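Local coordinates for synaptotagmin-1 (PDB 7AS6), which helps keep the plant plasma membrane intact during freezing and osmotic stress and probably binds phospholipids and calcium through C2 domains such as this one, at residues V33-S38 with L74-Y79. Sequence-based numbering, arbitrary orientation.
Sequences VKIKLS and LEFSVY
With CG anti to the carbonyl carbon (chi1 -68°) and the chain extended beyond it, Lys34 crosses the Tyr79 ring, whose own CG also stands beside its backbone N (chi1 -73°). Lys34 CD lies above the plane of the ring, 3.6 Å from Tyr79 CE2 on its rim; CE lies over the same face, offset toward the rim, and the ammonium ends above that face as a cation-pi partner, Lys34 NZ 4.5 Å from the centroid of the Tyr79 ring. Lys36, on the same face of the sheet, turns its amine back to its own strand, where NZ donates to Leu37 O. The other face is apolar. Ile35 CG1 meets the Phe76 ring obliquely, 3.4 Å from Phe76 CD1, while Val33 CG1 stands at the ring edge near its plane. Leu74 CD2 fits between Ile35 CG2 and Leu37 CD1, the latter 3.6 Å from Leu74 CD2. Antiparallel pairing fixes this register: Lys34 with Ser77 and Lys36 with Glu75 are hydrogen-bonded pairs, each making two bonds. Lys34 N lies 2.8 Å from Ser77 O. Lys36 N lies 3.0 Å from Glu75 O. Tyr79 OH is hydrogen-bonded to Lys89 NZ, and the strand ends one residue after Tyr79, at Asp80, a ligand of a bound cadmium ion at the probable calcium site. These are the two central strands of one sheet of the C2 beta sandwich, flanked by strands 45-46 and 88-96; Val33, Ile35, Leu37, Leu74 and Phe76 face inward, packing on strands 8-18 and 57-66 of the opposing sheet.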
ATOM      1  N   VAL A  33       5.113  -3.720   2.944  1.00 37.98           N
ATOM      2  CA  VAL A  33       4.565  -2.596   2.182  1.00 40.72           C
ATOM      3  C   VAL A  33       4.642  -1.319   3.015  1.00 39.29           C
ATOM      4  O   VAL A  33       4.278  -1.322   4.196  1.00 41.74           O
ATOM      5  CB  VAL A  33       3.107  -2.874   1.746  1.00 40.95           C
ATOM      6  CG1 VAL A  33       2.580  -1.767   0.841  1.00 38.90           C
ATOM      7  CG2 VAL A  33       3.016  -4.224   1.042  1.00 40.61           C
ATOM      8  N   LYS A  34       5.107  -0.223   2.406  1.00 42.82           N
ATOM      9  CA  LYS A  34       4.963   1.109   2.995  1.00 43.98           C
ATOM     10  C   LYS A  34       3.778   1.828   2.350  1.00 43.92           C
ATOM     11  O   LYS A  34       3.576   1.757   1.132  1.00 46.19           O
ATOM     12  CB  LYS A  34       6.243   1.953   2.840  1.00 43.92           C
ATOM     13  CG  LYS A  34       7.428   1.447   3.673  1.00 49.50           C
ATOM     14  CD  LYS A  34       8.622   2.422   3.635  1.00 57.39           C
ATOM     15  CE  LYS A  34       9.851   1.852   4.371  1.00 58.78           C
ATOM     16  NZ  LYS A  34      11.093   2.689   4.229  1.00 64.77           N
ATOM     17  N   ILE A  35       2.972   2.498   3.168  1.00 44.76           N
ATOM     18  CA  ILE A  35       1.795   3.222   2.675  1.00 47.36           C
ATOM     19  C   ILE A  35       1.914   4.658   3.143  1.00 45.30           C
ATOM     20  O   ILE A  35       2.110   4.914   4.339  1.00 48.78           O
ATOM     21  CB  ILE A  35       0.467   2.615   3.155  1.00 44.33           C
ATOM     22  CG1 ILE A  35       0.325   1.151   2.747  1.00 46.60           C
ATOM     23  CG2 ILE A  35      -0.713   3.430   2.612  1.00 45.93           C
ATOM     24  CD1 ILE A  35       0.790   0.176   3.820  1.00 48.61           C
ATOM     25  N   LYS A  36       1.822   5.588   2.206  1.00 46.51           N
ATOM     26  CA  LYS A  36       1.870   7.010   2.507  1.00 53.87           C
ATOM     27  C   LYS A  36       0.649   7.678   1.891  1.00 54.09           C
ATOM     28  O   LYS A  36       0.166   7.260   0.837  1.00 54.99           O
ATOM     29  CB  LYS A  36       3.161   7.639   1.962  1.00 55.34           C
ATOM     30  CG  LYS A  36       3.407   9.076   2.386  1.00 64.71           C
ATOM     31  CD  LYS A  36       3.543   9.203   3.903  1.00 71.93           C
ATOM     32  CE  LYS A  36       2.747  10.411   4.433  1.00 81.13           C
ATOM     33  NZ  LYS A  36       1.330  10.075   4.841  1.00 78.33           N
ATOM     34  N   LEU A  37       0.145   8.714   2.544  1.00 60.26           N
ATOM     35  CA  LEU A  37      -0.941   9.513   1.995  1.00 63.99           C
ATOM     36  C   LEU A  37      -0.402  10.891   1.640  1.00 66.68           C
ATOM     37  O   LEU A  37       0.217  11.553   2.479  1.00 71.42           O
ATOM     38  CB  LEU A  37      -2.102   9.620   2.982  1.00 62.19           C
ATOM     39  CG  LEU A  37      -3.312  10.412   2.483  1.00 62.44           C
ATOM     40  CD1 LEU A  37      -4.021   9.702   1.338  1.00 55.00           C
ATOM     41  CD2 LEU A  37      -4.255  10.668   3.634  1.00 65.19           C
ATOM     42  N   SER A  38      -0.627  11.311   0.398  1.00 64.57           N
ATOM     43  CA  SER A  38      -0.082  12.576  -0.069  1.00 73.29           C
ATOM     44  C   SER A  38      -0.661  13.734   0.731  1.00 80.49           C
ATOM     45  O   SER A  38      -1.745  13.641   1.314  1.00 78.45           O
ATOM     46  CB  SER A  38      -0.378  12.783  -1.554  1.00 73.26           C
ATOM     47  OG  SER A  38      -1.775  12.849  -1.796  1.00 73.11           O
ATOM     48  N   LEU A  74      -2.970   7.826  -2.243  1.00 56.52           N
ATOM     49  CA  LEU A  74      -2.137   6.915  -1.476  1.00 52.55           C
ATOM     50  C   LEU A  74      -1.003   6.422  -2.355  1.00 54.52           C
ATOM     51  O   LEU A  74      -1.180   6.214  -3.555  1.00 58.60           O
ATOM     52  CB  LEU A  74      -2.952   5.726  -0.973  1.00 50.28           C
ATOM     53  CG  LEU A  74      -3.965   6.065   0.118  1.00 54.43           C
ATOM     54  CD1 LEU A  74      -5.025   4.994   0.165  1.00 50.62           C
ATOM     55  CD2 LEU A  74      -3.265   6.187   1.468  1.00 51.88           C
ATOM     56  N   GLU A  75       0.163   6.233  -1.760  1.00 52.78           N
ATOM     57  CA  GLU A  75       1.282   5.604  -2.445  1.00 51.52           C
ATOM     58  C   GLU A  75       1.646   4.334  -1.696  1.00 48.74           C
ATOM     59  O   GLU A  75       1.911   4.379  -0.493  1.00 48.37           O
ATOM     60  CB  GLU A  75       2.468   6.550  -2.511  1.00 56.81           C
ATOM     61  CG  GLU A  75       3.525   6.128  -3.492  1.00 61.30           C
ATOM     62  CD  GLU A  75       4.829   6.869  -3.260  1.00 71.30           C
ATOM     63  OE1 GLU A  75       5.441   6.649  -2.189  1.00 69.49           O
ATOM     64  OE2 GLU A  75       5.228   7.675  -4.132  1.00 79.63           O
ATOM     65  N   PHE A  76       1.609   3.203  -2.393  1.00 47.84           N
ATOM     66  CA  PHE A  76       2.041   1.927  -1.848  1.00 47.67           C
ATOM     67  C   PHE A  76       3.396   1.559  -2.435  1.00 49.73           C
ATOM     68  O   PHE A  76       3.610   1.659  -3.648  1.00 50.99           O
ATOM     69  CB  PHE A  76       1.043   0.824  -2.161  1.00 46.57           C
ATOM     70  CG  PHE A  76      -0.354   1.120  -1.690  1.00 46.76           C
ATOM     71  CD1 PHE A  76      -0.806   0.629  -0.468  1.00 47.10           C
ATOM     72  CD2 PHE A  76      -1.204   1.894  -2.457  1.00 50.08           C
ATOM     73  CE1 PHE A  76      -2.106   0.910  -0.018  1.00 48.77           C
ATOM     74  CE2 PHE A  76      -2.506   2.186  -2.018  1.00 50.72           C
ATOM     75  CZ  PHE A  76      -2.953   1.682  -0.796  1.00 47.75           C
ATOM     76  N   SER A  77       4.310   1.119  -1.583  1.00 45.57           N
ATOM     77  CA  SER A  77       5.636   0.728  -2.044  1.00 47.82           C
ATOM     78  C   SER A  77       5.988  -0.605  -1.422  1.00 45.93           C
ATOM     79  O   SER A  77       5.950  -0.754  -0.197  1.00 45.22           O
ATOM     80  CB  SER A  77       6.664   1.787  -1.692  1.00 49.02           C
ATOM     81  OG  SER A  77       6.314   3.004  -2.319  1.00 58.07           O
ATOM     82  N   VAL A  78       6.296  -1.573  -2.255  1.00 44.24           N
ATOM     83  CA  VAL A  78       6.695  -2.878  -1.772  1.00 45.73           C
ATOM     84  C   VAL A  78       8.218  -2.919  -1.698  1.00 47.02           C
ATOM     85  O   VAL A  78       8.908  -2.613  -2.679  1.00 47.57           O
ATOM     86  CB  VAL A  78       6.144  -3.988  -2.676  1.00 43.61           C
ATOM     87  CG1 VAL A  78       6.510  -5.341  -2.102  1.00 43.40           C
ATOM     88  CG2 VAL A  78       4.612  -3.844  -2.814  1.00 45.11           C
ATOM     89  N   TYR A  79       8.740  -3.235  -0.515  1.00 42.16           N
ATOM     90  CA  TYR A  79      10.167  -3.334  -0.251  1.00 43.89           C
ATOM     91  C   TYR A  79      10.508  -4.764   0.110  1.00 41.86           C
ATOM     92  O   TYR A  79       9.667  -5.520   0.591  1.00 40.52           O
ATOM     93  CB  TYR A  79      10.600  -2.447   0.923  1.00 41.86           C
ATOM     94  CG  TYR A  79      10.617  -0.978   0.638  1.00 49.07           C
ATOM     95  CD1 TYR A  79      11.802  -0.338   0.338  1.00 50.43           C
ATOM     96  CD2 TYR A  79       9.455  -0.226   0.670  1.00 48.79           C
ATOM     97  CE1 TYR A  79      11.837   1.010   0.079  1.00 54.08           C
ATOM     98  CE2 TYR A  79       9.484   1.136   0.408  1.00 54.15           C
ATOM     99  CZ  TYR A  79      10.685   1.744   0.118  1.00 57.05           C
ATOM    100  OH  TYR A  79      10.744   3.096  -0.148  1.00 64.85           O
TER